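Local coordinates for transcriptional activator PlcR protein (Bacillus thuringiensis, PDB 3U3W) that activates transcription of virulence genes in response to the quorum-sensing peptide PapR, pairing a helix-turn-helix DNA-binding domain with a helical peptide-sensing domain, at residues Ile48-Gly51 / Ile52-Leu56; Asp150-Gln153 / Asn154-Ile157; Tyr239-Arg242 / Gly243-Leu246. All coordinates share one frame; numbering follows the deposited sequence.

Contact 1. Residues Ile48-Gly51 / Ile52-Leu56; sequences ILQG and IAAKL
Ile-48 and Ile-52, one helical turn apart, carry the side-chain part of this contact. Their chains cross obliquely, and the branch methyl CG2 of Ile-48 meets the terminal methyl CD1 of Ile-52 at 3.8 Å. In Ile-52, CG1 stands anti to the carbonyl carbon (chi1 -73°) and the chain runs on extended, which carries CD1 back along the helix toward the preceding turn. On the way CG1 passes 3.4 Å from Ile-48 O, the same oxygen that accepts a hydrogen bond from Ile-52 N (2.9 Å). Three further i to i+4 bonds continue the ladder, the last of them, from Lys-55 N to Gly-51 O at 3.0 Å, almost straight at 179°.

The residues belong to helix 46-56 of the helix-turn-helix domain, an all-helical bundle of the XRE type. Both isoleucines turn to its core, where Ile-37 of helix 31-38 packs on them, and Ile-48 also packs against a phosphate of the bound DNA. Leu-49 and Ala-53 lie along another flank, where both meet Phe-63, while Leu-49, Gln-50 and Ala-54 pack on Met-46, Ile-149 and Thr-147 of the second subunit, respectively.

Gln-50 and Ala-54 form a looser pair, with the amide nitrogen NE2 of Gln-50 4.2 Å from Ala-54 CB. Lys-55 takes a different course: beyond CB, which lies 3.7 Å from Gly-51 O, its chain leads away from the preceding turn, and NZ donates to the backbone oxygens of Glu-26 and Leu-24.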
ATOM      1  N   ILE A  48       5.198 -23.651 -11.817  1.00 45.84           N
ATOM      2  CA  ILE A  48       3.867 -24.159 -11.484  1.00 42.01           C
ATOM      3  C   ILE A  48       3.100 -23.320 -10.445  1.00 40.95           C
ATOM      4  O   ILE A  48       1.895 -23.099 -10.595  1.00 39.56           O
ATOM      5  CB  ILE A  48       3.926 -25.642 -11.070  1.00 42.45           C
ATOM      6  CG1 ILE A  48       4.526 -26.465 -12.219  1.00 46.79           C
ATOM      7  CG2 ILE A  48       2.543 -26.153 -10.690  1.00 32.37           C
ATOM      8  CD1 ILE A  48       4.578 -27.960 -11.985  1.00 35.96           C
ATOM      9  N   LEU A  49       3.789 -22.826  -9.417  1.00 37.30           N
ATOM     10  CA  LEU A  49       3.118 -22.026  -8.390  1.00 39.20           C
ATOM     11  C   LEU A  49       2.658 -20.694  -8.953  1.00 37.66           C
ATOM     12  O   LEU A  49       1.546 -20.240  -8.702  1.00 39.10           O
ATOM     13  CB  LEU A  49       4.048 -21.753  -7.217  1.00 41.12           C
ATOM     14  CG  LEU A  49       3.325 -21.130  -6.025  1.00 37.40           C
ATOM     15  CD1 LEU A  49       2.140 -22.007  -5.579  1.00 30.75           C
ATOM     16  CD2 LEU A  49       4.306 -20.920  -4.883  1.00 54.44           C
ATOM     17  N   GLN A  50       3.562 -20.066  -9.688  1.00 31.16           N
ATOM     18  CA  GLN A  50       3.320 -18.812 -10.370  1.00 43.64           C
ATOM     19  C   GLN A  50       2.073 -18.923 -11.258  1.00 41.69           C
ATOM     20  O   GLN A  50       1.176 -18.083 -11.206  1.00 41.36           O
ATOM     21  CB  GLN A  50       4.575 -18.464 -11.175  1.00 48.68           C
ATOM     22  CG  GLN A  50       4.329 -17.877 -12.542  1.00 63.86           C
ATOM     23  CD  GLN A  50       3.666 -16.538 -12.449  1.00 67.17           C
ATOM     24  OE1 GLN A  50       3.863 -15.807 -11.474  1.00 72.05           O
ATOM     25  NE2 GLN A  50       2.852 -16.208 -13.446  1.00 66.86           N
ATOM     26  N   GLY A  51       2.015 -19.991 -12.042  1.00 38.76           N
ATOM     27  CA  GLY A  51       0.850 -20.301 -12.849  1.00 39.56           C
ATOM     28  C   GLY A  51      -0.426 -20.476 -12.046  1.00 47.72           C
ATOM     29  O   GLY A  51      -1.441 -19.843 -12.345  1.00 46.03           O
ATOM     30  N   ILE A  52      -0.392 -21.340 -11.034  1.00 39.19           N
ATOM     31  CA  ILE A  52      -1.578 -21.561 -10.201  1.00 40.35           C
ATOM     32  C   ILE A  52      -2.053 -20.266  -9.529  1.00 42.47           C
ATOM     33  O   ILE A  52      -3.250 -19.986  -9.488  1.00 48.42           O
ATOM     34  CB  ILE A  52      -1.325 -22.639  -9.133  1.00 46.92           C
ATOM     35  CG1 ILE A  52      -1.285 -24.022  -9.772  1.00 44.31           C
ATOM     36  CG2 ILE A  52      -2.383 -22.596  -8.036  1.00 35.88           C
ATOM     37  CD1 ILE A  52      -0.581 -25.038  -8.904  1.00 44.16           C
ATOM     38  N   ALA A  53      -1.113 -19.474  -9.018  1.00 29.69           N
ATOM     39  CA  ALA A  53      -1.456 -18.215  -8.366  1.00 44.04           C
ATOM     40  C   ALA A  53      -2.108 -17.237  -9.336  1.00 41.38           C
ATOM     41  O   ALA A  53      -3.066 -16.550  -8.995  1.00 50.70           O
ATOM     42  CB  ALA A  53      -0.227 -17.588  -7.714  1.00 33.77           C
ATOM     43  N   ALA A  54      -1.584 -17.181 -10.550  1.00 42.12           N
ATOM     44  CA  ALA A  54      -2.145 -16.311 -11.568  1.00 47.76           C
ATOM     45  C   ALA A  54      -3.583 -16.701 -11.937  1.00 45.29           C
ATOM     46  O   ALA A  54      -4.501 -15.872 -11.885  1.00 47.88           O
ATOM     47  CB  ALA A  54      -1.251 -16.304 -12.800  1.00 51.06           C
ATOM     48  N   LYS A  55      -3.778 -17.964 -12.302  1.00 46.62           N
ATOM     49  CA  LYS A  55      -5.102 -18.434 -12.693  1.00 49.89           C
ATOM     50  C   LYS A  55      -6.134 -18.271 -11.571  1.00 45.30           C
ATOM     51  O   LYS A  55      -7.304 -17.983 -11.830  1.00 48.74           O
ATOM     52  CB  LYS A  55      -5.053 -19.889 -13.188  1.00 51.77           C
ATOM     53  CG  LYS A  55      -6.297 -20.288 -13.995  1.00 54.49           C
ATOM     54  CD  LYS A  55      -6.131 -21.619 -14.721  1.00 58.19           C
ATOM     55  CE  LYS A  55      -4.983 -21.589 -15.719  1.00 54.24           C
ATOM     56  NZ  LYS A  55      -4.874 -22.881 -16.466  1.00 62.45           N
ATOM     57  N   LEU A  56      -5.698 -18.445 -10.324  1.00 50.47           N
ATOM     58  CA  LEU A  56      -6.598 -18.336  -9.180  1.00 41.30           C
ATOM     59  C   LEU A  56      -6.701 -16.894  -8.678  1.00 49.00           C
ATOM     60  O   LEU A  56      -7.501 -16.594  -7.793  1.00 52.19           O
ATOM     61  CB  LEU A  56      -6.146 -19.251  -8.044  1.00 47.94           C
ATOM     62  CG  LEU A  56      -6.062 -20.759  -8.282  1.00 44.34           C
ATOM     63  CD1 LEU A  56      -5.415 -21.445  -7.089  1.00 43.06           C
ATOM     64  CD2 LEU A  56      -7.423 -21.344  -8.548  1.00 43.16           C
TER

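Contact 2. Residues Asp150-Gln153 / Asn154-Ile157; sequences DVYQ and NLYI
Tyr-152 and Tyr-156 make the main apolar contact: the Tyr-156 ring comes in at a slant under CB of Tyr-152, which lies 3.3 Å from CZ of Tyr-156. The carbonyl oxygen of Tyr-152 sits 3.3 Å above the centre of the Tyr-156 ring, whose CG is anti to its own carbonyl carbon (chi1 -59°), folding the ring back beneath the preceding turn. A lighter contact joins CD1 of Tyr-152 to CD1 of Leu-155.

Among the direct hydrogen bonds, Tyr-152 N donates to Asp-150 OD1 (3.0 Å), on the anti side and 32° out of the carboxylate plane. Tyr-156 N and Ile-157 N bond to Tyr-152 O and Gln-153 O.

Water forms the third group. One molecule donates to Asp-150 OD2 (2.7 Å) and also bonds to Tyr-156 OH (2.9 Å), joining the carboxylate to the phenol; another links Val-151 O to Leu-155 N. Beyond the segments, Lys-79 forms a salt bridge with Asp-150 OD2, and Asn-191 bonds to Tyr-156 OH.

The aspartate's capping bond and the type I turn from Asp-150 to Gln-153 make a capped entry to helix 153-167, within the TPR-like RNPP C-terminal domain.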
ATOM      1  N   ASP A 150       7.440 -10.288   6.853  1.00 42.43           N
ATOM      2  CA  ASP A 150       7.479  -8.826   6.909  1.00 38.38           C
ATOM      3  C   ASP A 150       8.921  -8.376   7.100  1.00 41.96           C
ATOM      4  O   ASP A 150       9.458  -8.466   8.200  1.00 45.48           O
ATOM      5  CB  ASP A 150       6.584  -8.315   8.046  1.00 32.96           C
ATOM      6  CG  ASP A 150       6.450  -6.786   8.075  1.00 40.48           C
ATOM      7  OD1 ASP A 150       7.276  -6.067   7.466  1.00 32.63           O
ATOM      8  OD2 ASP A 150       5.516  -6.302   8.747  1.00 32.79           O
ATOM      9  N   VAL A 151       9.552  -7.907   6.023  1.00 44.21           N
ATOM     10  CA  VAL A 151      10.970  -7.552   6.078  1.00 44.93           C
ATOM     11  C   VAL A 151      11.256  -6.283   6.893  1.00 34.74           C
ATOM     12  O   VAL A 151      12.401  -5.997   7.180  1.00 31.46           O
ATOM     13  CB  VAL A 151      11.629  -7.442   4.655  1.00 49.19           C
ATOM     14  CG1 VAL A 151      11.367  -8.687   3.841  1.00 39.73           C
ATOM     15  CG2 VAL A 151      11.157  -6.197   3.900  1.00 31.12           C
ATOM     16  N   TYR A 152      10.217  -5.537   7.271  1.00 36.70           N
ATOM     17  CA  TYR A 152      10.404  -4.244   7.942  1.00 34.67           C
ATOM     18  C   TYR A 152      10.270  -4.284   9.462  1.00 36.89           C
ATOM     19  O   TYR A 152      10.472  -3.259  10.116  1.00 35.01           O
ATOM     20  CB  TYR A 152       9.417  -3.207   7.395  1.00 32.56           C
ATOM     21  CG  TYR A 152       9.579  -2.969   5.921  1.00 43.96           C
ATOM     22  CD1 TYR A 152      10.530  -2.078   5.441  1.00 38.87           C
ATOM     23  CD2 TYR A 152       8.787  -3.645   5.002  1.00 34.91           C
ATOM     24  CE1 TYR A 152      10.688  -1.868   4.082  1.00 37.50           C
ATOM     25  CE2 TYR A 152       8.936  -3.442   3.651  1.00 36.96           C
ATOM     26  CZ  TYR A 152       9.889  -2.553   3.192  1.00 49.03           C
ATOM     27  OH  TYR A 152      10.032  -2.355   1.832  1.00 65.15           O
ATOM     28  N   GLN A 153       9.921  -5.447  10.014  1.00 29.34           N
ATOM     29  CA  GLN A 153       9.613  -5.571  11.441  1.00 31.01           C
ATOM     30  C   GLN A 153      10.749  -5.129  12.392  1.00 32.50           C
ATOM     31  O   GLN A 153      10.502  -4.393  13.336  1.00 32.81           O
ATOM     32  CB  GLN A 153       9.156  -6.990  11.768  1.00 26.22           C
ATOM     33  CG  GLN A 153       8.621  -7.143  13.169  1.00 35.59           C
ATOM     34  CD  GLN A 153       7.584  -8.249  13.274  1.00 43.15           C
ATOM     35  OE1 GLN A 153       6.412  -8.059  12.925  1.00 30.77           O
ATOM     36  NE2 GLN A 153       8.012  -9.415  13.753  1.00 27.73           N
ATOM     37  N   ASN A 154      11.981  -5.574  12.138  1.00 25.99           N
ATOM     38  CA  ASN A 154      13.137  -5.080  12.881  1.00 36.13           C
ATOM     39  C   ASN A 154      13.300  -3.556  12.826  1.00 35.60           C
ATOM     40  O   ASN A 154      13.694  -2.935  13.820  1.00 33.46           O
ATOM     41  CB  ASN A 154      14.436  -5.745  12.402  1.00 28.87           C
ATOM     42  CG  ASN A 154      14.486  -7.206  12.725  1.00 34.71           C
ATOM     43  OD1 ASN A 154      13.814  -7.675  13.635  1.00 37.41           O
ATOM     44  ND2 ASN A 154      15.283  -7.948  11.970  1.00 50.70           N
ATOM     45  N   LEU A 155      13.031  -2.962  11.664  1.00 28.87           N
ATOM     46  CA  LEU A 155      13.112  -1.512  11.532  1.00 31.59           C
ATOM     47  C   LEU A 155      12.045  -0.848  12.399  1.00 25.51           C
ATOM     48  O   LEU A 155      12.300   0.168  13.039  1.00 21.89           O
ATOM     49  CB  LEU A 155      13.024  -1.068  10.064  1.00 27.40           C
ATOM     50  CG  LEU A 155      14.188  -1.581   9.200  1.00 38.89           C
ATOM     51  CD1 LEU A 155      14.122  -1.049   7.789  1.00 34.00           C
ATOM     52  CD2 LEU A 155      15.525  -1.226   9.819  1.00 45.76           C
ATOM     53  N   TYR A 156      10.862  -1.450  12.451  1.00 24.57           N
ATOM     54  CA  TYR A 156       9.796  -0.924  13.295  1.00 32.89           C
ATOM     55  C   TYR A 156      10.199  -0.947  14.782  1.00 30.47           C
ATOM     56  O   TYR A 156       9.917  -0.015  15.536  1.00 31.02           O
ATOM     57  CB  TYR A 156       8.518  -1.723  13.102  1.00 31.68           C
ATOM     58  CG  TYR A 156       7.979  -1.746  11.689  1.00 34.36           C
ATOM     59  CD1 TYR A 156       8.291  -0.741  10.788  1.00 36.20           C
ATOM     60  CD2 TYR A 156       7.139  -2.781  11.260  1.00 34.27           C
ATOM     61  CE1 TYR A 156       7.786  -0.761   9.482  1.00 38.68           C
ATOM     62  CE2 TYR A 156       6.637  -2.815   9.981  1.00 28.19           C
ATOM     63  CZ  TYR A 156       6.961  -1.799   9.088  1.00 45.21           C
ATOM     64  OH  TYR A 156       6.467  -1.814   7.801  1.00 39.31           O
ATOM     65  N   ILE A 157      10.868  -2.019  15.187  1.00 26.82           N
ATOM     66  CA  ILE A 157      11.387  -2.140  16.544  1.00 27.49           C
ATOM     67  C   ILE A 157      12.500  -1.094  16.822  1.00 36.07           C
ATOM     68  O   ILE A 157      12.522  -0.454  17.883  1.00 25.00           O
ATOM     69  CB  ILE A 157      11.833  -3.604  16.824  1.00 28.67           C
ATOM     70  CG1 ILE A 157      10.607  -4.529  16.798  1.00 28.53           C
ATOM     71  CG2 ILE A 157      12.543  -3.726  18.181  1.00 19.42           C
ATOM     72  CD1 ILE A 157      10.934  -6.011  16.737  1.00 29.14           C
TER
HETATM   73  O   HOH W   1       5.015  -4.195   7.119  1.00 36.35           O
HETATM   74  O   HOH W   2      12.300  -8.102   9.822  1.00 55.17           O
HETATM   75  O   HOH W   3      13.426  -5.078   9.401  1.00 45.63           O

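Contact 3. Residues Tyr239-Arg242 / Gly243-Leu246; sequences YYQR and GECL
Tyr-240 and Glu-244 touch one turn apart, CE2 of the ring 3.8 Å from CG of the glutamate. Ring and carboxylate planes are only 22° apart. Glu-244 is bent at chi2 (-80°), which brings its carboxylate alongside the phenol end of Tyr-240. This is the buried side: Glu-244 OE2 is held by Tyr-260 OH and by salt bridges to Arg-247 and Lys-282. Three partners, two of them basic, probably favour the ionised carboxylate. Gln-241 adds to the packing, its NE2 3.7 Å from Glu-244 CB with the amide steeply turned against the carboxylate.

On the other flank the closest approach is at the backbone, Leu-246 CG 3.0 Å from Arg-242 O. Farther out, Arg-242 and Leu-246 run side by side, pointing the same way, with CD of the arginine 3.8 Å from CD1 of the leucine. The outer part of Arg-242 is looser and the residue partly exposed, but its NE is bonded to Asn-220.

Backbone i to i+4 bonds run through all four residue pairs, from Tyr-239 O with Gly-243 N to Arg-242 O with Leu-246 N. Helix 235-248 packs against helices 212-228 and 253-269 as in the antiparallel helical array of tetratricopeptide-like domains; Tyr-240 also touches an apolar side chain of the bound PapR peptide.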
ATOM      1  N   TYR A 239       2.134  18.951   9.566  1.00 27.50           N
ATOM      2  CA  TYR A 239       1.787  20.364   9.546  1.00 33.10           C
ATOM      3  C   TYR A 239       1.899  21.020  10.904  1.00 31.77           C
ATOM      4  O   TYR A 239       2.301  22.169  10.991  1.00 33.78           O
ATOM      5  CB  TYR A 239       0.382  20.591   8.994  1.00 28.45           C
ATOM      6  CG  TYR A 239       0.355  20.488   7.503  1.00 29.83           C
ATOM      7  CD1 TYR A 239       1.117  21.341   6.718  1.00 29.55           C
ATOM      8  CD2 TYR A 239      -0.398  19.513   6.877  1.00 31.66           C
ATOM      9  CE1 TYR A 239       1.116  21.236   5.341  1.00 28.48           C
ATOM     10  CE2 TYR A 239      -0.408  19.397   5.512  1.00 37.24           C
ATOM     11  CZ  TYR A 239       0.350  20.263   4.746  1.00 36.38           C
ATOM     12  OH  TYR A 239       0.323  20.131   3.379  1.00 45.33           O
ATOM     13  N   TYR A 240       1.519  20.295  11.951  1.00 24.21           N
ATOM     14  CA  TYR A 240       1.616  20.815  13.299  1.00 29.15           C
ATOM     15  C   TYR A 240       3.106  21.033  13.608  1.00 37.85           C
ATOM     16  O   TYR A 240       3.530  22.134  13.980  1.00 36.13           O
ATOM     17  CB  TYR A 240       0.955  19.846  14.303  1.00 20.93           C
ATOM     18  CG  TYR A 240       1.114  20.277  15.747  1.00 35.76           C
ATOM     19  CD1 TYR A 240       0.185  21.125  16.348  1.00 39.14           C
ATOM     20  CD2 TYR A 240       2.208  19.854  16.508  1.00 32.88           C
ATOM     21  CE1 TYR A 240       0.342  21.539  17.668  1.00 47.80           C
ATOM     22  CE2 TYR A 240       2.363  20.257  17.833  1.00 27.19           C
ATOM     23  CZ  TYR A 240       1.434  21.097  18.401  1.00 32.83           C
ATOM     24  OH  TYR A 240       1.593  21.497  19.698  1.00 53.99           O
ATOM     25  N   GLN A 241       3.899  19.984  13.424  1.00 21.62           N
ATOM     26  CA  GLN A 241       5.335  20.082  13.613  1.00 26.63           C
ATOM     27  C   GLN A 241       5.972  21.217  12.806  1.00 38.69           C
ATOM     28  O   GLN A 241       6.905  21.870  13.271  1.00 36.70           O
ATOM     29  CB  GLN A 241       6.017  18.771  13.258  1.00 23.86           C
ATOM     30  CG  GLN A 241       7.437  18.744  13.732  1.00 24.45           C
ATOM     31  CD  GLN A 241       7.496  18.997  15.213  1.00 29.58           C
ATOM     32  OE1 GLN A 241       6.808  18.333  15.992  1.00 38.78           O
ATOM     33  NE2 GLN A 241       8.279  19.986  15.616  1.00 39.96           N
ATOM     34  N   ARG A 242       5.476  21.445  11.595  1.00 31.71           N
ATOM     35  CA  ARG A 242       6.044  22.472  10.744  1.00 30.21           C
ATOM     36  C   ARG A 242       5.662  23.844  11.286  1.00 39.88           C
ATOM     37  O   ARG A 242       6.474  24.764  11.285  1.00 41.18           O
ATOM     38  CB  ARG A 242       5.651  22.274   9.276  1.00 30.78           C
ATOM     39  CG  ARG A 242       4.749  23.330   8.676  1.00 45.78           C
ATOM     40  CD  ARG A 242       5.359  24.038   7.460  1.00 37.16           C
ATOM     41  NE  ARG A 242       5.537  23.200   6.271  1.00 44.84           N
ATOM     42  CZ  ARG A 242       4.721  23.194   5.213  1.00 62.84           C
ATOM     43  NH1 ARG A 242       3.652  23.978   5.211  1.00 59.17           N
ATOM     44  NH2 ARG A 242       4.966  22.400   4.154  1.00 32.83           N
ATOM     45  N   GLY A 243       4.442  23.971  11.791  1.00 32.79           N
ATOM     46  CA  GLY A 243       4.063  25.164  12.529  1.00 38.11           C
ATOM     47  C   GLY A 243       4.981  25.424  13.730  1.00 44.85           C
ATOM     48  O   GLY A 243       5.395  26.560  13.965  1.00 36.52           O
ATOM     49  N   GLU A 244       5.288  24.376  14.495  1.00 33.55           N
ATOM     50  CA  GLU A 244       6.228  24.483  15.610  1.00 31.94           C
ATOM     51  C   GLU A 244       7.580  25.026  15.136  1.00 37.05           C
ATOM     52  O   GLU A 244       8.137  25.936  15.740  1.00 36.19           O
ATOM     53  CB  GLU A 244       6.448  23.126  16.284  1.00 26.74           C
ATOM     54  CG  GLU A 244       5.225  22.517  16.947  1.00 40.51           C
ATOM     55  CD  GLU A 244       4.949  23.116  18.307  1.00 43.66           C
ATOM     56  OE1 GLU A 244       5.493  22.592  19.309  1.00 45.52           O
ATOM     57  OE2 GLU A 244       4.198  24.113  18.373  1.00 43.29           O
ATOM     58  N   CYS A 245       8.115  24.454  14.062  1.00 38.13           N
ATOM     59  CA  CYS A 245       9.422  24.867  13.554  1.00 35.96           C
ATOM     60  C   CYS A 245       9.388  26.310  13.058  1.00 36.36           C
ATOM     61  O   CYS A 245      10.280  27.097  13.346  1.00 37.54           O
ATOM     62  CB  CYS A 245       9.888  23.940  12.430  1.00 30.65           C
ATOM     63  SG  CYS A 245      10.346  22.322  12.975  1.00 35.96           S
ATOM     64  N   LEU A 246       8.336  26.634  12.318  1.00 35.40           N
ATOM     65  CA  LEU A 246       8.134  27.964  11.778  1.00 38.49           C
ATOM     66  C   LEU A 246       8.109  29.017  12.879  1.00 44.82           C
ATOM     67  O   LEU A 246       8.596  30.130  12.683  1.00 41.81           O
ATOM     68  CB  LEU A 246       6.840  28.017  10.958  1.00 29.87           C
ATOM     69  CG  LEU A 246       6.807  27.227   9.634  1.00 38.67           C
ATOM     70  CD1 LEU A 246       5.560  27.569   8.824  1.00 34.01           C
ATOM     71  CD2 LEU A 246       8.048  27.476   8.796  1.00 31.73           C
TER

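In the fold
The three contacts follow one another along the chain. Contact 1 belongs to the DNA-binding domain, its nearest atom about 3 Å from the bound DNA, whereas contacts 2 and 3 share the RNPP C-terminal domain. Contact 2 lies closest to the chain's centre, its own centre about 8 Å from it, about 29 Å from that of contact 1 and about 28 Å from that of contact 3. Contacts 1 and 3 lie on opposite sides of the chain's centre, their centres about 49 Å apart. Contact 3 touches the bound peptide and is about 51 Å from the DNA at its nearest atom, so the part of the peptide site touched here lies far from the DNA. All three also touch the second subunit.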